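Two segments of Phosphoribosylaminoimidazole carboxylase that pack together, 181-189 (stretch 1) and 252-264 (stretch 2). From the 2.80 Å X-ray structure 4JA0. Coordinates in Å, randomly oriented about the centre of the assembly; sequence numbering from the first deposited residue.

Stretch 1 181-189: KAWALRDCA
Stretch 2 252-264: AWVKDQLDFLKPT

Stretch 1 enters as the last part of a helix, with phi/psi near -60/-50 at Lys 181 and Ala 182. Further on, Leu 185 N donates to Ala 182 O (3.0 Å), and both Arg 186 N (3.3 Å) and Cys 188 N (2.9 Å) donate to Trp 183 O. Asp 187 takes a left-handed conformation (62/30), which reverses the chain and releases it into a strand at Cys 188 (-111/131). Stretch 2 arrives as an α-helix, Gln 257 N bonding Trp 253 O at 2.9 Å, and winds into a 3-10 segment over 258-260, where Phe 260 N reaches Gln 257 O at 3.1 Å, before opening toward Pro 263. The chains run in opposite senses: Ala 182 CA lies 5.7 Å from Leu 261 CA, and Arg 186 CA lies 7.3 Å from Gln 257 CA.

No hydrogen bond joins the modelled atoms of the two stretches; the contact is largely apolar. Trp 183 (chi1 m, chi2 112°) starts with its CA-to-CB bond pointing away, yet its long indole brings the ring to stretch 2. Leu 261 (m, t) sets CD1 over one face, 3.7 Å from the six-membered ring centroid and 11° off the normal, a CH-pi contact suited to a flat, electron-rich surface. Branched aliphatic residues offer methyls to the buried indole: Trp 183 CZ2 meets Leu 258 CD2 at 3.5 Å, and CH2 meets Val 254 CG1 at 3.7 Å. Trp 183 CZ3 meets Gln 257 CB, an aliphatic carbon, at 3.7 Å, at the ring edge.

Ala 182 lies at the closest backbone approach, its CB 4.1 Å from Leu 261 CD1 and its O 3.5 Å from Leu 261 CD2. The CA-to-CB bond of Leu 185 (m, t) points toward stretch 2, and its CD1 lies 4.0 Å from Pro 263 CG, hydrocarbon meeting hydrocarbon at an exposed margin. Arg 186, modelled only to CB, puts that atom 3.9 Å from Gln 257 CG, also aliphatic. Cys 188 (m) directs its polarizable SG to the edge of Trp 253 (chi1 t), 3.8 Å from CH2.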

ATOM      1  N   LYS A 181      38.841  -5.494 -27.115  1.00  9.33           N
ATOM      2  CA  LYS A 181      38.642  -6.526 -26.116  1.00  5.69           C
ATOM      3  C   LYS A 181      39.287  -7.846 -26.566  1.00  9.52           C
ATOM      4  O   LYS A 181      40.073  -8.450 -25.827  1.00 14.50           O
ATOM      5  CB  LYS A 181      37.140  -6.694 -25.896  1.00  7.98           C
ATOM      6  CG  LYS A 181      36.762  -7.029 -24.477  1.00 11.50           C
ATOM      7  CD  LYS A 181      37.264  -5.942 -23.536  1.00 23.40           C
ATOM      8  CE  LYS A 181      36.345  -4.746 -23.476  1.00 13.36           C
ATOM      9  NZ  LYS A 181      36.871  -3.761 -22.481  1.00 26.72           N
ATOM     10  N   ALA A 182      39.028  -8.241 -27.809  1.00  5.28           N
ATOM     11  CA  ALA A 182      39.608  -9.452 -28.373  1.00  5.99           C
ATOM     12  C   ALA A 182      41.132  -9.455 -28.286  1.00  9.12           C
ATOM     13  O   ALA A 182      41.716 -10.378 -27.728  1.00  8.14           O
ATOM     14  CB  ALA A 182      39.159  -9.634 -29.818  1.00  2.77           C
ATOM     15  N   TRP A 183      41.771  -8.403 -28.791  1.00  6.06           N
ATOM     16  CA  TRP A 183      43.237  -8.358 -28.822  1.00 11.69           C
ATOM     17  C   TRP A 183      43.904  -8.393 -27.451  1.00  8.15           C
ATOM     18  O   TRP A 183      45.084  -8.755 -27.354  1.00  8.31           O
ATOM     19  CB  TRP A 183      43.748  -7.147 -29.631  1.00  6.60           C
ATOM     20  CG  TRP A 183      43.759  -7.417 -31.091  1.00  4.52           C
ATOM     21  CD1 TRP A 183      42.970  -6.838 -32.044  1.00  6.29           C
ATOM     22  CD2 TRP A 183      44.567  -8.382 -31.769  1.00  7.63           C
ATOM     23  NE1 TRP A 183      43.261  -7.362 -33.286  1.00  6.14           N
ATOM     24  CE2 TRP A 183      44.234  -8.318 -33.142  1.00 10.22           C
ATOM     25  CE3 TRP A 183      45.546  -9.287 -31.351  1.00  4.23           C
ATOM     26  CZ2 TRP A 183      44.845  -9.128 -34.097  1.00  7.18           C
ATOM     27  CZ3 TRP A 183      46.150 -10.086 -32.292  1.00  4.73           C
ATOM     28  CH2 TRP A 183      45.798 -10.003 -33.654  1.00 10.62           C
ATOM     29  N   ALA A 184      43.166  -8.036 -26.402  1.00  4.89           N
ATOM     30  CA  ALA A 184      43.730  -8.077 -25.051  1.00  9.22           C
ATOM     31  C   ALA A 184      43.910  -9.514 -24.516  1.00  9.69           C
ATOM     32  O   ALA A 184      44.636  -9.731 -23.547  1.00  3.74           O
ATOM     33  CB  ALA A 184      42.879  -7.273 -24.100  1.00  5.66           C
ATOM     34  N   LEU A 185      43.277 -10.487 -25.169  1.00  5.73           N
ATOM     35  CA  LEU A 185      43.440 -11.889 -24.803  1.00  8.41           C
ATOM     36  C   LEU A 185      44.840 -12.375 -25.167  1.00 15.18           C
ATOM     37  O   LEU A 185      45.395 -13.268 -24.523  1.00 25.98           O
ATOM     38  CB  LEU A 185      42.401 -12.753 -25.518  1.00  6.71           C
ATOM     39  CG  LEU A 185      40.958 -12.488 -25.097  1.00  6.44           C
ATOM     40  CD1 LEU A 185      39.995 -13.414 -25.820  1.00  6.50           C
ATOM     41  CD2 LEU A 185      40.852 -12.654 -23.596  1.00  5.32           C
ATOM     42  N   ARG A 186      45.410 -11.793 -26.211  1.00  9.17           N
ATOM     43  CA  ARG A 186      46.759 -12.142 -26.592  1.00 14.72           C
ATOM     44  C   ARG A 186      47.717 -11.000 -26.211  1.00  9.72           C
ATOM     45  O   ARG A 186      48.765 -10.827 -26.823  1.00 11.78           O
ATOM     46  CB  ARG A 186      46.818 -12.470 -28.085  1.00 17.64           C
ATOM     47  N   ASP A 187      47.331 -10.206 -25.220  1.00 10.29           N
ATOM     48  CA  ASP A 187      48.194  -9.155 -24.687  1.00 14.23           C
ATOM     49  C   ASP A 187      48.568  -8.061 -25.702  1.00 15.70           C
ATOM     50  O   ASP A 187      49.634  -7.444 -25.611  1.00 16.40           O
ATOM     51  CB  ASP A 187      49.444  -9.766 -24.049  1.00 15.04           C
ATOM     52  CG  ASP A 187      50.135  -8.814 -23.084  1.00 43.08           C
ATOM     53  OD1 ASP A 187      49.494  -7.835 -22.643  1.00 49.78           O
ATOM     54  OD2 ASP A 187      51.325  -9.043 -22.774  1.00 59.82           O
ATOM     55  N   CYS A 188      47.684  -7.802 -26.658  1.00  9.08           N
ATOM     56  CA  CYS A 188      47.926  -6.714 -27.605  1.00 10.37           C
ATOM     57  C   CYS A 188      46.963  -5.550 -27.423  1.00  7.63           C
ATOM     58  O   CYS A 188      45.745  -5.729 -27.350  1.00 10.51           O
ATOM     59  CB  CYS A 188      47.850  -7.204 -29.047  1.00  9.21           C
ATOM     60  SG  CYS A 188      49.074  -8.421 -29.453  1.00 42.78           S
ATOM     61  N   ALA A 189      47.531  -4.350 -27.371  1.00  5.26           N
ATOM     62  CA  ALA A 189      46.744  -3.133 -27.306  1.00  1.81           C
ATOM     63  C   ALA A 189      46.341  -2.702 -28.700  1.00  1.91           C
ATOM     64  O   ALA A 189      47.190  -2.424 -29.532  1.00  6.78           O
ATOM     65  CB  ALA A 189      47.529  -2.044 -26.624  1.00  0.67           C
ATOM     66  N   ALA A 252      52.062 -11.965 -40.655  1.00 25.57           N
ATOM     67  CA  ALA A 252      51.804 -13.395 -40.496  1.00 27.44           C
ATOM     68  C   ALA A 252      51.568 -13.727 -39.029  1.00 27.29           C
ATOM     69  O   ALA A 252      50.694 -14.537 -38.699  1.00 18.60           O
ATOM     70  CB  ALA A 252      52.956 -14.224 -41.052  1.00  6.05           C
ATOM     71  N   TRP A 253      52.327 -13.078 -38.151  1.00 11.40           N
ATOM     72  CA  TRP A 253      52.158 -13.274 -36.716  1.00 14.10           C
ATOM     73  C   TRP A 253      50.753 -12.866 -36.285  1.00 25.74           C
ATOM     74  O   TRP A 253      50.116 -13.561 -35.498  1.00 30.11           O
ATOM     75  CB  TRP A 253      53.212 -12.489 -35.931  1.00 10.77           C
ATOM     76  CG  TRP A 253      53.139 -12.713 -34.437  1.00 17.47           C
ATOM     77  CD1 TRP A 253      53.636 -13.779 -33.738  1.00 18.66           C
ATOM     78  CD2 TRP A 253      52.551 -11.840 -33.468  1.00 26.35           C
ATOM     79  NE1 TRP A 253      53.386 -13.626 -32.395  1.00  8.48           N
ATOM     80  CE2 TRP A 253      52.722 -12.442 -32.204  1.00 23.10           C
ATOM     81  CE3 TRP A 253      51.883 -10.617 -33.546  1.00 14.25           C
ATOM     82  CZ2 TRP A 253      52.246 -11.857 -31.029  1.00 18.57           C
ATOM     83  CZ3 TRP A 253      51.420 -10.042 -32.378  1.00 18.07           C
ATOM     84  CH2 TRP A 253      51.603 -10.661 -31.140  1.00 19.06           C
ATOM     85  N   VAL A 254      50.288 -11.729 -36.789  1.00 15.47           N
ATOM     86  CA  VAL A 254      48.950 -11.260 -36.494  1.00 10.68           C
ATOM     87  C   VAL A 254      47.869 -12.200 -37.045  1.00 16.72           C
ATOM     88  O   VAL A 254      46.911 -12.502 -36.340  1.00 15.75           O
ATOM     89  CB  VAL A 254      48.741  -9.822 -37.025  1.00 17.56           C
ATOM     90  CG1 VAL A 254      47.269  -9.457 -37.015  1.00  5.08           C
ATOM     91  CG2 VAL A 254      49.558  -8.823 -36.199  1.00 14.29           C
ATOM     92  N   LYS A 255      48.013 -12.659 -38.292  1.00 19.22           N
ATOM     93  CA  LYS A 255      47.055 -13.619 -38.867  1.00 19.15           C
ATOM     94  C   LYS A 255      46.999 -14.878 -38.021  1.00 24.86           C
ATOM     95  O   LYS A 255      45.946 -15.501 -37.873  1.00 17.76           O
ATOM     96  CB  LYS A 255      47.422 -13.989 -40.306  1.00 13.82           C
ATOM     97  N   ASP A 256      48.150 -15.248 -37.471  1.00 16.13           N
ATOM     98  CA  ASP A 256      48.243 -16.437 -36.644  1.00 32.69           C
ATOM     99  C   ASP A 256      47.575 -16.206 -35.280  1.00 29.49           C
ATOM    100  O   ASP A 256      46.841 -17.058 -34.779  1.00 29.64           O
ATOM    101  CB  ASP A 256      49.708 -16.859 -36.487  1.00 22.99           C
ATOM    102  N   GLN A 257      47.766 -15.013 -34.730  1.00 22.32           N
ATOM    103  CA  GLN A 257      47.271 -14.691 -33.406  1.00 12.33           C
ATOM    104  C   GLN A 257      45.747 -14.658 -33.333  1.00 17.88           C
ATOM    105  O   GLN A 257      45.168 -14.866 -32.264  1.00 20.07           O
ATOM    106  CB  GLN A 257      47.824 -13.338 -32.985  1.00 10.27           C
ATOM    107  CG  GLN A 257      48.399 -13.289 -31.590  1.00 18.86           C
ATOM    108  CD  GLN A 257      49.590 -14.179 -31.415  1.00 14.04           C
ATOM    109  OE1 GLN A 257      50.170 -14.646 -32.387  1.00 21.87           O
ATOM    110  NE2 GLN A 257      49.994 -14.387 -30.170  1.00 16.43           N
ATOM    111  N   LEU A 258      45.102 -14.430 -34.474  1.00 27.30           N
ATOM    112  CA  LEU A 258      43.640 -14.293 -34.545  1.00 26.86           C
ATOM    113  C   LEU A 258      42.932 -15.621 -34.282  1.00 17.99           C
ATOM    114  O   LEU A 258      41.729 -15.654 -34.027  1.00 30.27           O
ATOM    115  CB  LEU A 258      43.194 -13.714 -35.898  1.00 25.32           C
ATOM    116  CG  LEU A 258      43.356 -12.193 -36.082  1.00 27.18           C
ATOM    117  CD1 LEU A 258      43.067 -11.745 -37.513  1.00 17.16           C
ATOM    118  CD2 LEU A 258      42.489 -11.443 -35.124  1.00 11.41           C
ATOM    119  N   ASP A 259      43.680 -16.715 -34.361  1.00 19.09           N
ATOM    120  CA  ASP A 259      43.100 -18.032 -34.148  1.00 24.22           C
ATOM    121  C   ASP A 259      42.843 -18.274 -32.666  1.00 20.01           C
ATOM    122  O   ASP A 259      42.120 -19.193 -32.308  1.00 18.17           O
ATOM    123  CB  ASP A 259      44.017 -19.105 -34.719  1.00 36.96           C
ATOM    124  CG  ASP A 259      44.178 -18.985 -36.219  1.00 50.65           C
ATOM    125  OD1 ASP A 259      43.227 -18.509 -36.871  1.00 76.15           O
ATOM    126  OD2 ASP A 259      45.251 -19.350 -36.741  1.00 47.03           O
ATOM    127  N   PHE A 260      43.429 -17.429 -31.819  1.00 20.33           N
ATOM    128  CA  PHE A 260      43.236 -17.496 -30.373  1.00 18.74           C
ATOM    129  C   PHE A 260      42.228 -16.466 -29.884  1.00 24.93           C
ATOM    130  O   PHE A 260      42.050 -16.310 -28.674  1.00 26.90           O
ATOM    131  CB  PHE A 260      44.543 -17.219 -29.641  1.00 15.25           C
ATOM    132  CG  PHE A 260      45.656 -18.108 -30.040  1.00 25.74           C
ATOM    133  CD1 PHE A 260      45.973 -19.216 -29.280  1.00 26.83           C
ATOM    134  CD2 PHE A 260      46.400 -17.836 -31.174  1.00 42.58           C
ATOM    135  CE1 PHE A 260      46.995 -20.038 -29.648  1.00 37.30           C
ATOM    136  CE2 PHE A 260      47.437 -18.658 -31.546  1.00 30.88           C
ATOM    137  CZ  PHE A 260      47.740 -19.757 -30.777  1.00 38.27           C
ATOM    138  N   LEU A 261      41.599 -15.745 -30.809  1.00 27.87           N
ATOM    139  CA  LEU A 261      40.753 -14.612 -30.434  1.00 27.89           C
ATOM    140  C   LEU A 261      39.268 -14.966 -30.324  1.00 35.36           C
ATOM    141  O   LEU A 261      38.467 -14.142 -29.885  1.00 32.07           O
ATOM    142  CB  LEU A 261      40.968 -13.420 -31.378  1.00 17.95           C
ATOM    143  CG  LEU A 261      42.349 -12.747 -31.251  1.00 25.95           C
ATOM    144  CD1 LEU A 261      42.354 -11.288 -31.723  1.00 16.55           C
ATOM    145  CD2 LEU A 261      42.934 -12.865 -29.847  1.00 29.50           C
ATOM    146  N   LYS A 262      38.894 -16.178 -30.728  1.00 39.96           N
ATOM    147  CA  LYS A 262      37.517 -16.635 -30.542  1.00 46.12           C
ATOM    148  C   LYS A 262      37.456 -17.908 -29.704  1.00 63.16           C
ATOM    149  O   LYS A 262      37.119 -18.975 -30.222  1.00 51.67           O
ATOM    150  CB  LYS A 262      36.826 -16.866 -31.886  1.00 20.60           C
ATOM    151  N   PRO A 263      37.785 -17.804 -28.404  1.00 65.28           N
ATOM    152  CA  PRO A 263      37.814 -19.001 -27.559  1.00 66.55           C
ATOM    153  C   PRO A 263      36.450 -19.331 -26.946  1.00 49.73           C
ATOM    154  O   PRO A 263      35.649 -18.427 -26.692  1.00 62.21           O
ATOM    155  CB  PRO A 263      38.797 -18.606 -26.456  1.00 59.31           C
ATOM    156  CG  PRO A 263      38.585 -17.133 -26.296  1.00 41.12           C
ATOM    157  CD  PRO A 263      38.163 -16.594 -27.649  1.00 42.27           C
ATOM    158  N   THR A 264      36.202 -20.619 -26.707  1.00 64.22           N
ATOM    159  CA  THR A 264      34.962 -21.069 -26.068  1.00 81.49           C
ATOM    160  C   THR A 264      35.114 -21.089 -24.547  1.00 66.89           C
ATOM    161  O   THR A 264      35.654 -22.043 -23.990  1.00 52.81           O
ATOM    162  CB  THR A 264      34.547 -22.483 -26.544  1.00 22.36           C
TER